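Local coordinates for protein cysteine synthase (PDB 6AHI) that catalyses the pyridoxal 5'-phosphate-dependent formation of L-cysteine and acetate from O-acetyl-L-serine and hydrogen sulfide, and also has cystathionine beta-synthase activity, at residues A[19-22]-A[27-30]; A[33-38]-A[158-163]; A[187-192]-A[199-204]; A[277-282]-A[286-291]. One frame throughout, in Å; residues are numbered along the deposited sequence.

Interaction 1 of 4, residues A[19-22]-A[27-30]; sequences FTNK and PLNS
Asn21 and Leu28 make the side-chain contact between 19-22 and 27-30, an instance of a loop whose two arms are joined through water rather than by direct hydrogen bonds. Their side chains run next to each other in the same direction, and methyl CD1 of Leu28 comes within 3.8 Å of ND2 of Asn21. Leu28 gets there although its CB leaves the backbone away from 19-22: CG stands opposite the backbone N (chi1 -172°), and the end of the chain swings back.

The tight part lies at the backbone. Residues 27-30 form a type II beta turn, closed by Ser30 N to Pro27 O at 3.0 Å, with Asn29 in the position of positive phi (73°). Pro27 O also accepts a bond from a water, which donates to Ser30 O as well, at 2.6 Å, and accepts from Asn21 N at 2.9 Å. Three bonds fix this water, and it stands in for direct pairing of the two arms.

Toward solvent the contact is looser. A second water accepts from Asn29 N at 3.0 Å but reaches Asn21 OD1 by a weak bond alone. Asn21 OD1 is also met by NZ of Lys22 at 3.1 Å, tilted 24° from the carbonyl plane.

The whole is the connection of a beta hairpin between antiparallel strands 16-19 and 31-36. At its base Phe19 packs on Phe272 and on helix 246-260, while Ser30 OG makes a weak hydrogen bond to Ser286 N, just before strand 287-292.

Interaction 2 of 4, residues A[33-38]-A[158-163]; sequences YAKLEH and HTLAPE
Lys35 and Glu163 form a salt bridge between strand 31-36 and helix 160-168, and the lysine illustrates how an aliphatic stem can deliver a charge through a buried contact. Its CB points toward the helix. CG, set opposite the backbone N (chi1 -175°), lies 4.0 Å from CD1 of Leu160, and a bend at chi2 (71°) turns the chain so that it slides past the leucine in the opposing direction. CE still touches Leu160 CD1, at 3.7 Å. At the tip, NZ meets OE2 of Glu163 at 2.6 Å on the anti lone pair of that oxygen, the two side chains crossing at about a right angle.

The same leucine methyl lies 3.5 Å from OE2 of Glu37, which is hydrogen-bonded to Thr14 OG1. Lys35 NZ also has a salt bridge to Glu167 and a hydrogen bond to Thr14 O, and Arg48 pairs with both Glu37 and Glu163. Leu160 also lies near Thr184, a probable cofactor-binding residue.

Glu37 OE2 and Glu163 OE2 are 4.7 Å apart, by itself unfavourable; Arg48, shared by both, and Lys35 on Glu163 probably offset it, which would favour the ionised form of both carboxylates.

Interaction 3 of 4, residues A[187-192]-A[199-204]; sequences GTARYL and IRLIGV
Ala189 and Leu201 meet where helix 183-195 lies on strand 200-206, the second half of a beta-alpha-beta unit that starts with strand 174-178. It is a worked example of how a small residue on a helix is matched by a branched one on a strand. In Leu201, CG lies opposite the carbonyl carbon (chi1 -60°), which opens the fork of the side chain toward the helix. Both methyls then reach the alanine equally: CD1 and CD2 of Leu201 are each 3.7 Å from CB of Ala189. The short side chain lets the backbones come close, with the CA atoms of Ala189 and Leu201 6.9 Å apart.

One turn further along the helix, the match is between longer chains. Ile199 is stretched out, CG1 set opposite the backbone N (chi1 -162°) and chi2 near 175°, so that its terminal CD1 lies 4.1 Å from both CB and CD1 of Leu192. The two side chains cross obliquely. Phe175 of strand 174-178 covers Leu192 further, and Leu236 packs on Ala189.

All four touching side chains are buried hydrocarbon, and no polar group takes part across the interface. The contact therefore rests on van der Waals packing and the hydrophobic effect, so the fit of branched side chains, rather than directional bonding, probably governs how helix and strand lie together here.

Interaction 4 of 4, residues A[277-282]-A[286-291]; sequences KEAQRL and SQVLTI
OE2 of Glu278 is gripped by two groups, Arg200 NE and Ser174 OG, while its partner OE1 takes NH1 of Arg281 at 2.7 Å; across the contact, CG of the same residue, Glu278, rests 4.3 Å from CG2 of Val288. The setting is a helix-to-strand connection in the alpha/beta fold of a fold-type II pyridoxal phosphate enzyme: helix 266-281 ends, a short loop turns the chain, and strand 287-292 enters the mixed sheet beside strands 31-36 and 174-178. The salt bridge to Arg281 uses the anti lone pair of OE1, with an N-H...O angle of 150° and the oxygen 16° out of the guanidinium plane. One face of that guanidinium lies over Lys277 O.

Beside this polar cluster, the packing converges on a single methyl, CG2 of Val288. With CG1 placed opposite the backbone N (chi1 175°), the other branch, CG2 of Val288, faces the helix, where it meets CA of Ala279 at 4.0 Å and its CB at 4.1 Å. From the loop end, CD1 of Leu282 closes on CG2 of Val288 at 4.0 Å. Val176 of the adjacent strand and Ala275 of the helix add to the enclosure of Val288.

Where the chain turns back, Leu282 lies against Ser286, whose hydroxyl is hydrogen-bonded to Pro283 O and sits with OG 3.5 Å from CB of Leu282.

In the fold
From the N terminus, interaction 1 closes the hairpin loop between strands 16-19 and 31-36, and interaction 2 then spans 120 residues to bring strand 31-36 against helix 160-168. Interaction 3 closes the short return from helix 183-195 to strand 200-206, and interaction 4 does the same for helix 266-281 and strand 287-292. The four follow in series; none nests in or crosses another. Yet they meet in space: strands 31-36 and 287-292 are neighbours in the mixed sheet, Ala161 of interaction 2 packs on Tyr191 of interaction 3, and Leu192 of interaction 3 packs on Leu289 of interaction 4. Together they tie the N-terminal hairpin and three helices of the C-terminal half to the mixed sheet.

Interaction 1 of 4, residues A[19-22]-A[27-30]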
loop_
_atom_site.group_PDB
_atom_site.type_symbol
_atom_site.label_atom_id
_atom_site.label_comp_id
_atom_site.label_asym_id
_atom_site.label_seq_id
_atom_site.Cartn_x
_atom_site.Cartn_y
_atom_site.Cartn_z
ATOM N N PHE A 19 -1.831 20.274 3.005
ATOM C CA PHE A 19 -1.001 20.800 4.075
ATOM C C PHE A 19 -1.170 22.326 4.159
ATOM O O PHE A 19 -1.145 23.028 3.136
ATOM C CB PHE A 19 0.472 20.503 3.798
ATOM C CG PHE A 19 0.827 19.055 3.600
ATOM C CD1 PHE A 19 1.268 18.281 4.672
ATOM C CD2 PHE A 19 0.816 18.485 2.335
ATOM C CE1 PHE A 19 1.662 16.959 4.480
ATOM C CE2 PHE A 19 1.185 17.163 2.157
ATOM C CZ PHE A 19 1.597 16.400 3.225
ATOM N N THR A 20 -1.290 22.855 5.391
ATOM C CA THR A 20 -1.357 24.290 5.623
ATOM C C THR A 20 -0.340 24.697 6.689
ATOM O O THR A 20 0.450 23.863 7.161
ATOM C CB THR A 20 -2.766 24.691 6.084
ATOM O OG1 THR A 20 -2.954 24.109 7.375
ATOM C CG2 THR A 20 -3.835 24.233 5.120
ATOM N N ASN A 21 -0.418 25.975 7.105
ATOM C CA ASN A 21 0.502 26.550 8.116
ATOM C C ASN A 21 0.342 25.851 9.473
ATOM O O ASN A 21 1.184 26.084 10.346
ATOM C CB ASN A 21 0.337 28.073 8.289
ATOM C CG ASN A 21 -1.020 28.493 8.798
ATOM O OD1 ASN A 21 -1.946 27.696 8.856
ATOM N ND2 ASN A 21 -1.168 29.757 9.158
ATOM N N LYS A 22 -0.720 25.039 9.653
ATOM C CA LYS A 22 -0.939 24.232 10.862
ATOM C C LYS A 22 0.063 23.078 10.944
ATOM O O LYS A 22 0.260 22.554 11.997
ATOM C CB LYS A 22 -2.276 23.477 10.871
ATOM C CG LYS A 22 -3.541 24.304 10.905
ATOM C CD LYS A 22 -3.518 25.354 11.966
ATOM C CE LYS A 22 -4.633 26.359 11.785
ATOM N NZ LYS A 22 -4.266 27.430 10.821
ATOM N N PRO A 27 3.068 29.907 4.297
ATOM C CA PRO A 27 2.426 31.188 4.601
ATOM C C PRO A 27 0.924 31.070 4.869
ATOM O O PRO A 27 0.275 30.156 4.410
ATOM C CB PRO A 27 2.696 32.047 3.357
ATOM C CG PRO A 27 3.992 31.455 2.791
ATOM C CD PRO A 27 3.878 29.967 3.079
ATOM N N LEU A 28 0.413 32.039 5.625
ATOM C CA LEU A 28 -0.988 32.236 5.865
ATOM C C LEU A 28 -1.774 32.139 4.546
ATOM O O LEU A 28 -1.387 32.751 3.548
ATOM C CB LEU A 28 -1.174 33.607 6.527
ATOM C CG LEU A 28 -2.600 33.886 7.011
ATOM C CD1 LEU A 28 -3.042 32.852 8.041
ATOM C CD2 LEU A 28 -2.714 35.289 7.592
ATOM N N ASN A 29 -2.803 31.285 4.553
ATOM C CA ASN A 29 -3.791 31.095 3.490
ATOM C C ASN A 29 -3.203 30.350 2.291
ATOM O O ASN A 29 -3.903 30.143 1.315
ATOM C CB ASN A 29 -4.390 32.424 3.031
ATOM C CG ASN A 29 -5.219 33.069 4.123
ATOM O OD1 ASN A 29 -5.869 32.356 4.880
ATOM N ND2 ASN A 29 -5.168 34.387 4.211
ATOM N N SER A 30 -1.925 29.987 2.342
ATOM C CA SER A 30 -1.336 29.132 1.335
ATOM C C SER A 30 -1.572 27.662 1.713
ATOM O O SER A 30 -1.894 27.320 2.864
ATOM C CB SER A 30 0.129 29.412 1.189
ATOM O OG SER A 30 0.329 30.748 0.750
HETATM O O HOH W 1 -1.525 28.022 5.347
HETATM O O HOH W 2 -3.862 29.300 6.488
#

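Interaction 2 of 4, residues A[33-38]-A[158-163]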
loop_
_atom_site.group_PDB
_atom_site.type_symbol
_atom_site.label_atom_id
_atom_site.label_comp_id
_atom_site.label_asym_id
_atom_site.label_seq_id
_atom_site.Cartn_x
_atom_site.Cartn_y
_atom_site.Cartn_z
ATOM N N TYR A 33 -0.798 20.882 -1.875
ATOM C CA TYR A 33 -1.565 19.709 -2.204
ATOM C C TYR A 33 -0.623 18.645 -2.766
ATOM O O TYR A 33 -0.015 18.869 -3.764
ATOM C CB TYR A 33 -2.616 20.040 -3.244
ATOM C CG TYR A 33 -3.596 21.058 -2.768
ATOM C CD1 TYR A 33 -4.688 20.676 -2.020
ATOM C CD2 TYR A 33 -3.427 22.401 -3.029
ATOM C CE1 TYR A 33 -5.636 21.593 -1.606
ATOM C CE2 TYR A 33 -4.351 23.344 -2.577
ATOM C CZ TYR A 33 -5.468 22.937 -1.881
ATOM O OH TYR A 33 -6.399 23.860 -1.449
ATOM N N ALA A 34 -0.626 17.473 -2.145
ATOM C CA ALA A 34 0.140 16.364 -2.608
ATOM C C ALA A 34 -0.802 15.297 -3.124
ATOM O O ALA A 34 -1.625 14.733 -2.385
ATOM C CB ALA A 34 1.014 15.793 -1.530
ATOM N N LYS A 35 -0.637 15.006 -4.411
ATOM C CA LYS A 35 -1.324 13.908 -5.016
ATOM C C LYS A 35 -0.665 12.603 -4.563
ATOM O O LYS A 35 0.526 12.423 -4.758
ATOM C CB LYS A 35 -1.314 14.145 -6.522
ATOM C CG LYS A 35 -2.096 13.127 -7.307
ATOM C CD LYS A 35 -3.557 13.252 -7.144
ATOM C CE LYS A 35 -4.273 12.634 -8.322
ATOM N NZ LYS A 35 -5.655 12.285 -7.967
ATOM N N LEU A 36 -1.452 11.725 -3.925
ATOM C CA LEU A 36 -0.953 10.538 -3.252
ATOM C C LEU A 36 -0.953 9.318 -4.199
ATOM O O LEU A 36 -1.741 8.372 -4.016
ATOM C CB LEU A 36 -1.819 10.260 -2.018
ATOM C CG LEU A 36 -1.892 11.396 -1.001
ATOM C CD1 LEU A 36 -2.602 10.918 0.255
ATOM C CD2 LEU A 36 -0.492 11.915 -0.696
ATOM N N GLU A 37 0.024 9.301 -5.096
ATOM C CA GLU A 37 0.151 8.292 -6.128
ATOM C C GLU A 37 0.704 6.988 -5.569
ATOM O O GLU A 37 0.611 5.974 -6.213
ATOM C CB GLU A 37 1.029 8.838 -7.236
ATOM C CG GLU A 37 0.288 9.884 -8.033
ATOM C CD GLU A 37 -0.942 9.316 -8.728
ATOM O OE1 GLU A 37 -0.776 8.329 -9.512
ATOM O OE2 GLU A 37 -2.085 9.803 -8.458
ATOM N N HIS A 38 1.237 7.032 -4.352
ATOM C CA HIS A 38 1.718 5.837 -3.675
ATOM C C HIS A 38 0.557 4.899 -3.315
ATOM O O HIS A 38 0.824 3.713 -3.023
ATOM C CB HIS A 38 2.570 6.211 -2.461
ATOM C CG HIS A 38 1.817 6.764 -1.291
ATOM N ND1 HIS A 38 1.115 7.954 -1.349
ATOM C CD2 HIS A 38 1.686 6.300 -0.032
ATOM C CE1 HIS A 38 0.580 8.188 -0.163
ATOM N NE2 HIS A 38 0.931 7.196 0.667
ATOM N N HIS A 158 -2.751 12.536 -20.108
ATOM C CA HIS A 158 -4.086 11.989 -20.417
ATOM C C HIS A 158 -4.807 11.440 -19.174
ATOM O O HIS A 158 -6.012 11.247 -19.235
ATOM C CB HIS A 158 -3.978 10.933 -21.530
ATOM C CG HIS A 158 -3.814 11.533 -22.901
ATOM N ND1 HIS A 158 -4.798 12.305 -23.467
ATOM C CD2 HIS A 158 -2.802 11.505 -23.803
ATOM C CE1 HIS A 158 -4.421 12.706 -24.671
ATOM N NE2 HIS A 158 -3.190 12.242 -24.893
ATOM N N THR A 159 -4.094 11.162 -18.074
ATOM C CA THR A 159 -4.660 10.411 -16.934
ATOM C C THR A 159 -4.542 11.247 -15.658
ATOM O O THR A 159 -5.523 11.815 -15.190
ATOM C CB THR A 159 -3.998 9.025 -16.809
ATOM O OG1 THR A 159 -2.596 9.153 -16.533
ATOM C CG2 THR A 159 -4.195 8.183 -18.051
ATOM N N LEU A 160 -3.316 11.384 -15.148
ATOM C CA LEU A 160 -3.047 12.074 -13.878
ATOM C C LEU A 160 -3.523 13.534 -13.930
ATOM O O LEU A 160 -4.206 14.001 -13.041
ATOM C CB LEU A 160 -1.543 12.023 -13.605
ATOM C CG LEU A 160 -1.093 12.656 -12.293
ATOM C CD1 LEU A 160 -1.870 12.073 -11.134
ATOM C CD2 LEU A 160 0.407 12.461 -12.074
ATOM N N ALA A 161 -3.106 14.270 -14.968
ATOM C CA ALA A 161 -3.262 15.729 -14.945
ATOM C C ALA A 161 -4.741 16.111 -14.967
ATOM O O ALA A 161 -5.168 16.951 -14.166
ATOM C CB ALA A 161 -2.484 16.380 -16.061
ATOM N N PRO A 162 -5.596 15.508 -15.822
ATOM C CA PRO A 162 -7.020 15.848 -15.805
ATOM C C PRO A 162 -7.698 15.528 -14.470
ATOM O O PRO A 162 -8.612 16.239 -14.011
ATOM C CB PRO A 162 -7.649 15.016 -16.937
ATOM C CG PRO A 162 -6.492 14.618 -17.817
ATOM C CD PRO A 162 -5.254 14.602 -16.939
ATOM N N GLU A 163 -7.245 14.462 -13.824
ATOM C CA GLU A 163 -7.804 14.063 -12.525
ATOM C C GLU A 163 -7.515 15.160 -11.491
ATOM O O GLU A 163 -8.345 15.523 -10.701
ATOM C CB GLU A 163 -7.180 12.717 -12.149
ATOM C CG GLU A 163 -7.996 11.842 -11.231
ATOM C CD GLU A 163 -7.189 10.605 -10.885
ATOM O OE1 GLU A 163 -7.208 9.623 -11.652
ATOM O OE2 GLU A 163 -6.524 10.645 -9.849
#

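Interaction 3 of 4, residues A[187-192]-A[199-204]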
loop_
_atom_site.group_PDB
_atom_site.type_symbol
_atom_site.label_atom_id
_atom_site.label_comp_id
_atom_site.label_asym_id
_atom_site.label_seq_id
_atom_site.Cartn_x
_atom_site.Cartn_y
_atom_site.Cartn_z
ATOM N N GLY A 187 4.600 15.676 -18.632
ATOM C CA GLY A 187 3.241 15.364 -19.066
ATOM C C GLY A 187 2.191 16.181 -18.310
ATOM O O GLY A 187 1.258 16.772 -18.903
ATOM N N THR A 188 2.359 16.211 -16.999
ATOM C CA THR A 188 1.475 16.893 -16.098
ATOM C C THR A 188 1.608 18.401 -16.328
ATOM O O THR A 188 0.593 19.089 -16.413
ATOM C CB THR A 188 1.740 16.518 -14.639
ATOM O OG1 THR A 188 1.713 15.104 -14.516
ATOM C CG2 THR A 188 0.713 17.093 -13.684
ATOM N N ALA A 189 2.848 18.894 -16.460
ATOM C CA ALA A 189 3.096 20.305 -16.635
ATOM C C ALA A 189 2.445 20.820 -17.920
ATOM O O ALA A 189 1.879 21.931 -17.945
ATOM C CB ALA A 189 4.569 20.594 -16.622
ATOM N N ARG A 190 2.555 20.036 -18.989
ATOM C CA ARG A 190 1.982 20.437 -20.297
ATOM C C ARG A 190 0.483 20.652 -20.143
ATOM O O ARG A 190 -0.019 21.647 -20.594
ATOM C CB ARG A 190 2.209 19.342 -21.338
ATOM C CG ARG A 190 1.625 19.663 -22.705
ATOM C CD ARG A 190 1.873 18.623 -23.778
ATOM N NE ARG A 190 2.895 17.654 -23.417
ATOM C CZ ARG A 190 4.105 17.947 -22.941
ATOM N NH2 ARG A 190 4.779 17.085 -22.215
ATOM N N TYR A 191 -0.187 19.703 -19.520
ATOM C CA TYR A 191 -1.652 19.785 -19.321
ATOM C C TYR A 191 -2.047 20.968 -18.423
ATOM O O TYR A 191 -2.991 21.688 -18.743
ATOM C CB TYR A 191 -2.205 18.504 -18.704
ATOM C CG TYR A 191 -3.712 18.492 -18.623
ATOM C CD1 TYR A 191 -4.495 18.088 -19.697
ATOM C CD2 TYR A 191 -4.352 18.939 -17.491
ATOM C CE1 TYR A 191 -5.876 18.098 -19.626
ATOM C CE2 TYR A 191 -5.733 18.961 -17.399
ATOM C CZ TYR A 191 -6.493 18.510 -18.455
ATOM O OH TYR A 191 -7.852 18.507 -18.351
ATOM N N LEU A 192 -1.333 21.159 -17.316
ATOM C CA LEU A 192 -1.607 22.263 -16.375
ATOM C C LEU A 192 -1.373 23.625 -17.045
ATOM O O LEU A 192 -2.168 24.565 -16.859
ATOM C CB LEU A 192 -0.741 22.104 -15.130
ATOM C CG LEU A 192 -1.062 20.899 -14.242
ATOM C CD1 LEU A 192 -0.105 20.817 -13.087
ATOM C CD2 LEU A 192 -2.480 20.932 -13.690
ATOM N N ILE A 199 0.727 29.208 -14.342
ATOM C CA ILE A 199 1.304 28.320 -13.312
ATOM C C ILE A 199 2.840 28.299 -13.435
ATOM O O ILE A 199 3.403 28.327 -14.522
ATOM C CB ILE A 199 0.700 26.914 -13.391
ATOM C CG1 ILE A 199 0.929 26.107 -12.112
ATOM C CG2 ILE A 199 1.206 26.195 -14.634
ATOM C CD1 ILE A 199 0.230 24.764 -12.122
ATOM N N ARG A 200 3.502 28.246 -12.288
ATOM C CA ARG A 200 4.952 28.075 -12.197
ATOM C C ARG A 200 5.262 26.571 -12.228
ATOM O O ARG A 200 4.529 25.748 -11.709
ATOM C CB ARG A 200 5.502 28.741 -10.918
ATOM C CG ARG A 200 5.526 30.263 -10.963
ATOM C CD ARG A 200 5.810 30.907 -9.619
ATOM N NE ARG A 200 6.967 30.326 -8.938
ATOM C CZ ARG A 200 8.250 30.623 -9.162
ATOM N NH1 ARG A 200 8.594 31.479 -10.112
ATOM N NH2 ARG A 200 9.193 30.028 -8.439
ATOM N N LEU A 201 6.380 26.221 -12.853
ATOM C CA LEU A 201 6.822 24.841 -12.969
ATOM C C LEU A 201 8.224 24.699 -12.359
ATOM O O LEU A 201 9.163 25.346 -12.846
ATOM C CB LEU A 201 6.902 24.457 -14.448
ATOM C CG LEU A 201 5.609 24.536 -15.254
ATOM C CD1 LEU A 201 5.875 24.102 -16.683
ATOM C CD2 LEU A 201 4.529 23.663 -14.634
ATOM N N ILE A 202 8.341 23.842 -11.335
ATOM C CA ILE A 202 9.587 23.570 -10.634
ATOM C C ILE A 202 9.856 22.066 -10.655
ATOM O O ILE A 202 9.064 21.295 -10.129
ATOM C CB ILE A 202 9.561 24.063 -9.180
ATOM C CG1 ILE A 202 9.138 25.536 -9.070
ATOM C CG2 ILE A 202 10.897 23.749 -8.507
ATOM C CD1 ILE A 202 10.212 26.518 -9.422
ATOM N N GLY A 203 10.990 21.671 -11.243
ATOM C CA GLY A 203 11.440 20.284 -11.272
ATOM C C GLY A 203 12.353 20.022 -10.091
ATOM O O GLY A 203 13.079 20.912 -9.670
ATOM N N VAL A 204 12.297 18.816 -9.527
ATOM C CA VAL A 204 13.013 18.539 -8.298
ATOM C C VAL A 204 14.013 17.415 -8.572
ATOM O O VAL A 204 13.657 16.440 -9.184
ATOM C CB VAL A 204 12.035 18.168 -7.179
ATOM C CG1 VAL A 204 12.744 17.902 -5.865
ATOM C CG2 VAL A 204 10.957 19.229 -7.024
#

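Interaction 4 of 4, residues A[277-282]-A[286-291]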
loop_
_atom_site.group_PDB
_atom_site.type_symbol
_atom_site.label_atom_id
_atom_site.label_comp_id
_atom_site.label_asym_id
_atom_site.label_seq_id
_atom_site.Cartn_x
_atom_site.Cartn_y
_atom_site.Cartn_z
ATOM N N LYS A 277 9.722 24.923 0.060
ATOM C CA LYS A 277 10.551 26.053 -0.377
ATOM C C LYS A 277 9.815 26.942 -1.374
ATOM O O LYS A 277 9.835 28.194 -1.249
ATOM C CB LYS A 277 11.878 25.543 -0.947
ATOM C CG LYS A 277 12.801 24.979 0.126
ATOM C CD LYS A 277 14.115 24.486 -0.423
ATOM C CE LYS A 277 14.838 23.661 0.597
ATOM N NZ LYS A 277 16.144 23.216 0.066
ATOM N N GLU A 278 9.092 26.324 -2.308
ATOM C CA GLU A 278 8.310 27.076 -3.257
ATOM C C GLU A 278 7.175 27.835 -2.526
ATOM O O GLU A 278 6.986 29.037 -2.783
ATOM C CB GLU A 278 7.854 26.167 -4.399
ATOM C CG GLU A 278 6.877 26.814 -5.378
ATOM C CD GLU A 278 7.436 27.820 -6.385
ATOM O OE1 GLU A 278 8.583 28.269 -6.216
ATOM O OE2 GLU A 278 6.689 28.192 -7.327
ATOM N N ALA A 279 6.414 27.167 -1.653
ATOM C CA ALA A 279 5.313 27.857 -0.936
ATOM C C ALA A 279 5.862 29.060 -0.150
ATOM O O ALA A 279 5.236 30.121 -0.120
ATOM C CB ALA A 279 4.573 26.929 -0.005
ATOM N N GLN A 280 7.060 28.894 0.431
ATOM C CA GLN A 280 7.639 29.911 1.293
ATOM C C GLN A 280 8.070 31.141 0.491
ATOM O O GLN A 280 8.190 32.197 1.086
ATOM C CB GLN A 280 8.798 29.337 2.109
ATOM C CG GLN A 280 8.305 28.538 3.309
ATOM C CD GLN A 280 9.406 27.767 3.995
ATOM O OE1 GLN A 280 10.534 27.717 3.522
ATOM N NE2 GLN A 280 9.089 27.187 5.144
ATOM N N ARG A 281 8.299 31.012 -0.823
ATOM C CA ARG A 281 8.753 32.132 -1.630
ATOM C C ARG A 281 7.570 32.795 -2.352
ATOM O O ARG A 281 7.766 33.790 -2.995
ATOM C CB ARG A 281 9.852 31.717 -2.622
ATOM C CG ARG A 281 9.389 30.902 -3.828
ATOM C CD ARG A 281 10.439 30.664 -4.905
ATOM N NE ARG A 281 11.620 29.959 -4.419
ATOM C CZ ARG A 281 11.853 28.645 -4.515
ATOM N NH1 ARG A 281 11.099 27.861 -5.274
ATOM N NH2 ARG A 281 12.859 28.119 -3.844
ATOM N N LEU A 282 6.351 32.267 -2.230
ATOM C CA LEU A 282 5.191 32.815 -2.965
ATOM C C LEU A 282 4.299 33.631 -2.033
ATOM O O LEU A 282 4.324 33.423 -0.819
ATOM C CB LEU A 282 4.415 31.650 -3.578
ATOM C CG LEU A 282 5.099 30.898 -4.714
ATOM C CD1 LEU A 282 4.269 29.683 -5.092
ATOM C CD2 LEU A 282 5.314 31.787 -5.930
ATOM N N SER A 286 -1.111 31.385 -1.900
ATOM C CA SER A 286 -0.651 30.585 -3.028
ATOM C C SER A 286 -0.944 29.085 -2.814
ATOM O O SER A 286 -0.942 28.601 -1.698
ATOM C CB SER A 286 0.794 30.838 -3.274
ATOM O OG SER A 286 0.997 32.179 -3.709
ATOM N N GLN A 287 -1.208 28.356 -3.910
ATOM C CA GLN A 287 -1.585 26.945 -3.857
ATOM C C GLN A 287 -0.549 26.151 -4.665
ATOM O O GLN A 287 -0.373 26.399 -5.837
ATOM C CB GLN A 287 -3.005 26.724 -4.377
ATOM C CG GLN A 287 -4.032 27.730 -3.853
ATOM C CD GLN A 287 -4.409 27.452 -2.420
ATOM O OE1 GLN A 287 -4.781 26.345 -2.056
ATOM N NE2 GLN A 287 -4.285 28.472 -1.583
ATOM N N VAL A 288 0.188 25.261 -3.983
ATOM C CA VAL A 288 1.308 24.536 -4.610
ATOM C C VAL A 288 0.935 23.062 -4.741
ATOM O O VAL A 288 0.572 22.437 -3.743
ATOM C CB VAL A 288 2.606 24.719 -3.806
ATOM C CG1 VAL A 288 3.748 23.889 -4.360
ATOM C CG2 VAL A 288 2.998 26.184 -3.735
ATOM N N LEU A 289 0.997 22.521 -5.964
ATOM C CA LEU A 289 0.707 21.112 -6.186
ATOM C C LEU A 289 2.020 20.332 -6.267
ATOM O O LEU A 289 2.949 20.777 -6.983
ATOM C CB LEU A 289 -0.052 20.968 -7.495
ATOM C CG LEU A 289 -0.199 19.563 -8.064
ATOM C CD1 LEU A 289 -1.055 18.663 -7.182
ATOM C CD2 LEU A 289 -0.775 19.653 -9.462
ATOM N N THR A 290 2.073 19.176 -5.600
ATOM C CA THR A 290 3.187 18.220 -5.784
ATOM C C THR A 290 2.617 16.792 -5.928
ATOM O O THR A 290 1.445 16.555 -5.798
ATOM C CB THR A 290 4.247 18.412 -4.690
ATOM O OG1 THR A 290 5.439 17.679 -5.004
ATOM C CG2 THR A 290 3.753 17.963 -3.337
ATOM N N ILE A 291 3.504 15.837 -6.200
ATOM C CA ILE A 291 3.170 14.450 -6.369
ATOM C C ILE A 291 4.089 13.652 -5.451
ATOM O O ILE A 291 5.311 13.872 -5.476
ATOM C CB ILE A 291 3.335 14.002 -7.840
ATOM C CG1 ILE A 291 2.380 14.759 -8.765
ATOM C CG2 ILE A 291 3.151 12.494 -7.979
ATOM C CD1 ILE A 291 2.893 14.810 -10.157
#